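Local coordinates for protein ABC transporter (Caldanaerobius, PDB 4G68) that probably serves as the extracellular solute-binding component of an ABC transporter, capturing sugars released from xylan for uptake into the cell, at residues S121-N124 against D125-D129; N138-N142 against G143-G147; S176-I179 against D180-T184. All blocks are in the same frame, centred on the assembly; numbering follows the deposited sequence.

Contact 1: S121-N124 against D125-D129; sequences SYLN and DGTKD
Asp125 folds its carboxylate back beside the carbonyl of Tyr122, three residues earlier, while catching the chain ahead of it. Its CB starts against the carbonyl carbon of Asn124, 3.6 Å away. CG then lies between the backbone N and the carbonyl carbon (chi1 62°), a torsion that brings Asp125 CG to 3.7 Å from Tyr122 O. Of the two oxygens, OD1 does the local work: Thr127 OG1 donates to Asp125 OD1 at 2.7 Å, on the syn side and near the carboxylate plane, and Thr127 N reaches the same OD1 at 3.0 Å from well above that plane. The backbone bond from two residues on makes this an Asx turn, a role suited to the short, acidic side chain of aspartate. Asp125 OD1 also stands 3.4 Å from Tyr122 O, a pairing of two acceptors whose repulsion is probably relieved by Lys340, which bonds Tyr122 O and forms a salt bridge with OD2 at the carboxylate tip. Gly126 takes the bend at a positive phi (88°), where a side chain would press on the preceding carbonyl oxygen. Leu123 CD2 meets Thr127 CG2 at 4.2 Å, and the extended Lys128 lays its methylene CE by Leu123 CB, also at 4.2 Å. Leucine suits this buried place, where Phe136, Ile145 and Ile148 also touch it; the Lys128 side chain also touches Phe136.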
loop_
_atom_site.group_PDB
_atom_site.type_symbol
_atom_site.label_atom_id
_atom_site.label_comp_id
_atom_site.label_asym_id
_atom_site.label_seq_id
_atom_site.Cartn_x
_atom_site.Cartn_y
_atom_site.Cartn_z
ATOM N N SER C 121 -6.204 -27.187 3.120
ATOM C CA SER C 121 -6.955 -28.164 3.934
ATOM C C SER C 121 -7.880 -27.476 4.945
ATOM O O SER C 121 -8.808 -28.127 5.460
ATOM C CB SER C 121 -6.040 -29.163 4.668
ATOM O OG SER C 121 -5.229 -28.502 5.632
ATOM N N TYR C 122 -7.595 -26.214 5.259
ATOM C CA TYR C 122 -8.439 -25.446 6.194
ATOM C C TYR C 122 -9.408 -24.487 5.495
ATOM O O TYR C 122 -10.055 -23.680 6.158
ATOM C CB TYR C 122 -7.654 -24.652 7.201
ATOM C CG TYR C 122 -6.635 -25.382 8.043
ATOM C CD1 TYR C 122 -6.971 -25.857 9.354
ATOM C CD2 TYR C 122 -5.321 -25.526 7.589
ATOM C CE1 TYR C 122 -6.034 -26.483 10.137
ATOM C CE2 TYR C 122 -4.355 -26.156 8.369
ATOM C CZ TYR C 122 -4.716 -26.640 9.621
ATOM O OH TYR C 122 -3.752 -27.228 10.366
ATOM N N LEU C 123 -9.542 -24.603 4.169
ATOM C CA LEU C 123 -10.361 -23.676 3.405
ATOM C C LEU C 123 -11.530 -24.344 2.673
ATOM O O LEU C 123 -12.089 -23.788 1.717
ATOM C CB LEU C 123 -9.493 -22.836 2.437
ATOM C CG LEU C 123 -8.377 -22.028 3.087
ATOM C CD1 LEU C 123 -7.560 -21.273 2.038
ATOM C CD2 LEU C 123 -8.981 -21.096 4.126
ATOM N N ASN C 124 -11.874 -25.545 3.134
ATOM C CA ASN C 124 -12.970 -26.267 2.614
ATOM C C ASN C 124 -14.146 -26.153 3.553
ATOM O O ASN C 124 -15.115 -26.915 3.411
ATOM C CB ASN C 124 -12.591 -27.736 2.459
ATOM C CG ASN C 124 -11.790 -28.009 1.186
ATOM O OD1 ASN C 124 -10.991 -28.938 1.124
ATOM N ND2 ASN C 124 -12.006 -27.182 0.160
ATOM N N ASP C 125 -14.074 -25.199 4.493
ATOM C CA ASP C 125 -15.127 -25.039 5.480
ATOM C C ASP C 125 -16.063 -23.941 5.081
ATOM O O ASP C 125 -16.907 -23.547 5.917
ATOM C CB ASP C 125 -14.527 -24.753 6.889
ATOM C CG ASP C 125 -13.707 -23.450 6.952
ATOM O OD1 ASP C 125 -13.391 -22.843 5.908
ATOM O OD2 ASP C 125 -13.369 -23.029 8.061
ATOM N N GLY C 126 -15.933 -23.453 3.831
ATOM C CA GLY C 126 -16.735 -22.288 3.384
ATOM C C GLY C 126 -16.148 -20.879 3.660
ATOM O O GLY C 126 -16.769 -19.866 3.313
ATOM N N THR C 127 -14.973 -20.804 4.286
ATOM C CA THR C 127 -14.279 -19.521 4.500
ATOM C C THR C 127 -14.173 -18.710 3.201
ATOM O O THR C 127 -14.416 -17.510 3.231
ATOM C CB THR C 127 -12.854 -19.730 5.064
ATOM O OG1 THR C 127 -12.910 -20.264 6.391
ATOM C CG2 THR C 127 -12.065 -18.405 5.111
ATOM N N LYS C 128 -13.849 -19.350 2.059
ATOM C CA LYS C 128 -13.626 -18.557 0.837
ATOM C C LYS C 128 -14.801 -17.619 0.498
ATOM O O LYS C 128 -14.622 -16.479 0.031
ATOM C CB LYS C 128 -13.311 -19.452 -0.339
ATOM C CG LYS C 128 -11.970 -20.150 -0.243
ATOM C CD LYS C 128 -11.741 -21.046 -1.466
ATOM C CE LYS C 128 -10.333 -21.608 -1.457
ATOM N NZ LYS C 128 -9.961 -22.410 -2.665
ATOM N N ASP C 129 -15.994 -18.122 0.763
ATOM C CA ASP C 129 -17.241 -17.480 0.378
ATOM C C ASP C 129 -17.505 -16.247 1.190
ATOM O O ASP C 129 -18.354 -15.437 0.837
ATOM C CB ASP C 129 -18.384 -18.484 0.525
ATOM C CG ASP C 129 -18.200 -19.665 -0.397
ATOM O OD1 ASP C 129 -17.611 -19.438 -1.499
ATOM O OD2 ASP C 129 -18.590 -20.814 -0.014
#

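Contact 2: N138-N142 against G143-G147; sequences NVTYN and GKIYG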
loop_
_atom_site.group_PDB
_atom_site.type_symbol
_atom_site.label_atom_id
_atom_site.label_comp_id
_atom_site.label_asym_id
_atom_site.label_seq_id
_atom_site.Cartn_x
_atom_site.Cartn_y
_atom_site.Cartn_z
ATOM N N ASN C 138 -3.352 -13.624 -4.843
ATOM C CA ASN C 138 -1.991 -13.248 -4.468
ATOM C C ASN C 138 -1.317 -14.145 -3.421
ATOM O O ASN C 138 -0.101 -14.285 -3.462
ATOM C CB ASN C 138 -1.915 -11.781 -4.070
ATOM C CG ASN C 138 -1.874 -10.876 -5.272
ATOM O OD1 ASN C 138 -1.169 -11.159 -6.206
ATOM N ND2 ASN C 138 -2.629 -9.774 -5.240
ATOM N N VAL C 139 -2.101 -14.753 -2.527
ATOM C CA VAL C 139 -1.611 -15.720 -1.552
ATOM C C VAL C 139 -1.497 -17.159 -2.118
ATOM O O VAL C 139 -1.150 -18.075 -1.396
ATOM C CB VAL C 139 -2.471 -15.727 -0.249
ATOM C CG1 VAL C 139 -2.449 -14.351 0.445
ATOM C CG2 VAL C 139 -3.911 -16.148 -0.539
ATOM N N THR C 140 -1.779 -17.329 -3.416
ATOM C CA THR C 140 -1.681 -18.624 -4.085
ATOM C C THR C 140 -0.283 -18.731 -4.746
ATOM O O THR C 140 0.123 -17.864 -5.527
ATOM C CB THR C 140 -2.792 -18.824 -5.158
ATOM O OG1 THR C 140 -4.082 -18.704 -4.540
ATOM C CG2 THR C 140 -2.701 -20.226 -5.805
ATOM N N TYR C 141 0.454 -19.776 -4.369
ATOM C CA TYR C 141 1.750 -20.060 -4.955
ATOM C C TYR C 141 1.791 -21.538 -5.339
ATOM O O TYR C 141 1.517 -22.423 -4.509
ATOM C CB TYR C 141 2.853 -19.772 -3.948
ATOM C CG TYR C 141 2.879 -18.359 -3.391
ATOM C CD1 TYR C 141 3.802 -17.417 -3.854
ATOM C CD2 TYR C 141 1.987 -17.979 -2.389
ATOM C CE1 TYR C 141 3.814 -16.130 -3.347
ATOM C CE2 TYR C 141 2.011 -16.731 -1.844
ATOM C CZ TYR C 141 2.904 -15.787 -2.327
ATOM O OH TYR C 141 2.892 -14.547 -1.741
ATOM N N ASN C 142 2.133 -21.786 -6.600
ATOM C CA ASN C 142 2.146 -23.138 -7.132
ATOM C C ASN C 142 0.786 -23.815 -6.867
ATOM O O ASN C 142 0.738 -24.968 -6.481
ATOM C CB ASN C 142 3.272 -23.920 -6.465
ATOM C CG ASN C 142 4.603 -23.214 -6.577
ATOM O OD1 ASN C 142 5.155 -23.087 -7.677
ATOM N ND2 ASN C 142 5.130 -22.729 -5.437
ATOM N N GLY C 143 -0.311 -23.096 -7.094
ATOM C CA GLY C 143 -1.658 -23.735 -7.068
ATOM C C GLY C 143 -2.189 -24.001 -5.664
ATOM O O GLY C 143 -3.244 -24.613 -5.493
ATOM N N LYS C 144 -1.451 -23.553 -4.644
ATOM C CA LYS C 144 -1.771 -23.836 -3.257
ATOM C C LYS C 144 -1.892 -22.526 -2.514
ATOM O O LYS C 144 -1.269 -21.533 -2.916
ATOM C CB LYS C 144 -0.663 -24.701 -2.643
ATOM C CG LYS C 144 -0.572 -26.088 -3.284
ATOM C CD LYS C 144 0.666 -26.871 -2.853
ATOM C CE LYS C 144 1.945 -26.295 -3.456
ATOM N NZ LYS C 144 2.152 -26.674 -4.885
ATOM N N ILE C 145 -2.676 -22.519 -1.432
ATOM C CA ILE C 145 -2.928 -21.295 -0.703
ATOM C C ILE C 145 -2.020 -21.274 0.527
ATOM O O ILE C 145 -1.954 -22.275 1.281
ATOM C CB ILE C 145 -4.365 -21.211 -0.167
ATOM C CG1 ILE C 145 -5.401 -21.418 -1.276
ATOM C CG2 ILE C 145 -4.557 -19.926 0.665
ATOM C CD1 ILE C 145 -5.724 -20.210 -2.057
ATOM N N TYR C 146 -1.377 -20.124 0.754
ATOM C CA TYR C 146 -0.470 -19.922 1.907
ATOM C C TYR C 146 -0.785 -18.761 2.888
ATOM O O TYR C 146 0.047 -18.453 3.766
ATOM C CB TYR C 146 0.987 -19.733 1.412
ATOM C CG TYR C 146 1.564 -21.011 0.879
ATOM C CD1 TYR C 146 2.150 -21.938 1.746
ATOM C CD2 TYR C 146 1.458 -21.328 -0.467
ATOM C CE1 TYR C 146 2.654 -23.128 1.260
ATOM C CE2 TYR C 146 1.967 -22.506 -0.968
ATOM C CZ TYR C 146 2.574 -23.398 -0.110
ATOM O OH TYR C 146 3.099 -24.592 -0.585
ATOM N N GLY C 147 -1.967 -18.154 2.782
ATOM C CA GLY C 147 -2.296 -17.023 3.630
ATOM C C GLY C 147 -3.799 -16.753 3.606
ATOM O O GLY C 147 -4.493 -17.215 2.705
#
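Tyr141 and Lys144 pair through their backbones, Tyr141 N giving to Lys144 O at 2.9 Å and Lys144 N returning a bond to Tyr141 O at 3.2 Å. Farther from the turn, Tyr146 N bonds Val139 O at 3.0 Å. Thr140 and Ile145 form the intervening non-hydrogen-bonded pair, where Thr140 CA sends a CA-H...O contact to Lys144 O. This is a beta hairpin with a two-residue loop, a type I' turn from Tyr141 to Lys144; Asn142 and Gly143 fill its corner with positive phi values, which asparagine tolerates and glycine adopts without strain. Among side-chain polar contacts, Lys144 curls back through bends at chi3 (-71°) and chi4 (-78°), and NZ donates a hydrogen bond to Asn142 O at 2.7 Å, tilted from the carbonyl plane, holding the lysine tip at the turn. Thr140 OG1 bonds Phe136 O, which ties the incoming chain to this strand, and Tyr141 OH is hydrogen-bonded to Gly104 O. Tyr141 O lies in the plane of the Tyr146 ring, 3.6 Å from its CE2. Val139 CG2 meets Ile145 CG2 at 4.0 Å, both residues buried. The Tyr141 and Tyr146 rings approach obliquely, CD2 to CD2 at 3.9 Å, and both touch Val111 of helix 108-112.

Contact 3: S176-I179 against D180-T184; sequences SELI and DAIKT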
loop_
_atom_site.group_PDB
_atom_site.type_symbol
_atom_site.label_atom_id
_atom_site.label_comp_id
_atom_site.label_asym_id
_atom_site.label_seq_id
_atom_site.Cartn_x
_atom_site.Cartn_y
_atom_site.Cartn_z
ATOM N N SER C 176 -0.553 17.344 -17.219
ATOM C CA SER C 176 -0.276 18.750 -17.549
ATOM C C SER C 176 -0.922 19.646 -16.516
ATOM O O SER C 176 -0.254 20.564 -16.022
ATOM C CB SER C 176 -0.779 19.104 -18.964
ATOM O OG SER C 176 0.093 18.548 -19.923
ATOM N N GLU C 177 -2.194 19.351 -16.151
ATOM C CA GLU C 177 -2.901 20.136 -15.142
ATOM C C GLU C 177 -2.226 20.034 -13.754
ATOM O O GLU C 177 -2.160 21.021 -13.000
ATOM C CB GLU C 177 -4.393 19.755 -15.046
ATOM C CG GLU C 177 -5.183 20.070 -16.311
ATOM C CD GLU C 177 -6.607 19.595 -16.312
ATOM O OE1 GLU C 177 -6.981 18.636 -15.595
ATOM O OE2 GLU C 177 -7.397 20.167 -17.054
ATOM N N LEU C 178 -1.738 18.833 -13.429
ATOM C CA LEU C 178 -1.019 18.592 -12.183
ATOM C C LEU C 178 0.234 19.448 -12.114
ATOM O O LEU C 178 0.465 20.085 -11.095
ATOM C CB LEU C 178 -0.732 17.094 -11.933
ATOM C CG LEU C 178 0.152 16.733 -10.741
ATOM C CD1 LEU C 178 -0.519 17.102 -9.449
ATOM C CD2 LEU C 178 0.462 15.258 -10.722
ATOM N N ILE C 179 1.022 19.508 -13.198
ATOM C CA ILE C 179 2.241 20.374 -13.182
ATOM C C ILE C 179 1.910 21.842 -12.958
ATOM O O ILE C 179 2.623 22.523 -12.213
ATOM C CB ILE C 179 3.144 20.221 -14.474
ATOM C CG1 ILE C 179 3.682 18.786 -14.636
ATOM C CG2 ILE C 179 4.328 21.213 -14.429
ATOM C CD1 ILE C 179 4.701 18.354 -13.567
ATOM N N ASP C 180 0.879 22.353 -13.643
ATOM C CA ASP C 180 0.473 23.747 -13.452
ATOM C C ASP C 180 -0.054 24.065 -12.027
ATOM O O ASP C 180 0.327 25.104 -11.435
ATOM C CB ASP C 180 -0.541 24.217 -14.509
ATOM C CG ASP C 180 -0.900 25.682 -14.323
ATOM O OD1 ASP C 180 0.069 26.510 -14.200
ATOM O OD2 ASP C 180 -2.112 26.013 -14.239
ATOM N N ALA C 181 -0.919 23.184 -11.492
ATOM C CA ALA C 181 -1.367 23.288 -10.100
ATOM C C ALA C 181 -0.169 23.343 -9.158
ATOM O O ALA C 181 -0.129 24.177 -8.251
ATOM C CB ALA C 181 -2.287 22.128 -9.707
ATOM N N ILE C 182 0.793 22.456 -9.360
ATOM C CA ILE C 182 1.988 22.414 -8.505
ATOM C C ILE C 182 2.681 23.768 -8.661
ATOM O O ILE C 182 3.005 24.417 -7.667
ATOM C CB ILE C 182 2.974 21.281 -8.939
ATOM C CG1 ILE C 182 2.368 19.873 -8.646
ATOM C CG2 ILE C 182 4.402 21.522 -8.395
ATOM C CD1 ILE C 182 3.098 18.763 -9.363
ATOM N N LYS C 183 2.890 24.206 -9.915
ATOM C CA LYS C 183 3.512 25.543 -10.101
ATOM C C LYS C 183 2.741 26.691 -9.419
ATOM O O LYS C 183 3.389 27.595 -8.835
ATOM C CB LYS C 183 3.645 25.834 -11.562
ATOM C CG LYS C 183 4.850 25.146 -12.148
ATOM C CD LYS C 183 4.826 25.236 -13.650
ATOM C CE LYS C 183 6.072 24.596 -14.210
ATOM N NZ LYS C 183 6.029 24.570 -15.725
ATOM N N THR C 184 1.396 26.656 -9.536
ATOM C CA THR C 184 0.509 27.679 -8.944
ATOM C C THR C 184 0.636 27.693 -7.434
ATOM O O THR C 184 0.939 28.737 -6.857
ATOM C CB THR C 184 -0.976 27.543 -9.423
ATOM O OG1 THR C 184 -1.011 27.561 -10.870
ATOM C CG2 THR C 184 -1.871 28.693 -8.892
#
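Leu178 swings CG away from its backbone N to the far side (chi1 173°), while Ile182 sets CG1 opposite its own carbonyl carbon (chi1 -69°) and extends CD1 beyond it (chi2 165°); together these turns bring the two side chains to each other one helical turn apart. The Ile182 CD1 methyl, at the end of its longer branch, comes up to Leu178 CG at 3.8 Å, and the two side chains meet at a slant. The same branch of Ile182 passes close by the Leu178 carbonyl oxygen, with CG1 only 3.1 Å from Leu178 O, a tight approach for an aliphatic carbon. That carbonyl still accepts Ile182 N at 3.0 Å, one of five successive i to i+4 bonds that mark these residues as regular alpha helix within 175-187. The helix is amphipathic here: branched aliphatics suit the buried side, where Leu178 and Ile182 both touch Phe193 and Ile182 also meets Ala248 of helix 233-248. An alanine at the position of Ile182 has neither CG2 nor the CG1-CD1 branch, and would probably leave Leu178, Phe193 and Ala248 without the side chain that packs against them. Ala181, small and buried, rests its CB 3.5 Å from Glu177 O and touches Val169. Toward solvent, the extended Lys183 slants across Ile179, its CE 3.8 Å from Ile179 CG2, and the chain stays beside the isoleucine as far as NZ. Ile179 also touches Asp244 of helix 233-248. One turn on, Thr184 doubles the grip on a single carbonyl: its N bonds Asp180 O at 2.7 Å and its OG1 donates to Asp180 O at 2.9 Å from above the carbonyl plane, a common way for threonine to satisfy its hydroxyl inside a helix.

How the contacts relate
From the N terminus the three contacts come in series, none nesting within or crossing another. Contact 1 closes an Asx turn in the loop that follows helix 108-112. Contact 2 then closes the hairpin that folds strand 140-141 back on the start of the long strand 144-160. These two touch, Leu123 CD1 packing on Ile145 CG2 at 3.6 Å, so the loop packs against the hairpin's second strand. The chain continues through strand 144-160 and helix 161-166 to contact 3, which stays within helix 175-187 on the opposite side of the chain's centre, its centre about 43 Å from that of contact 2, consistent with a two-lobed solute-binding protein.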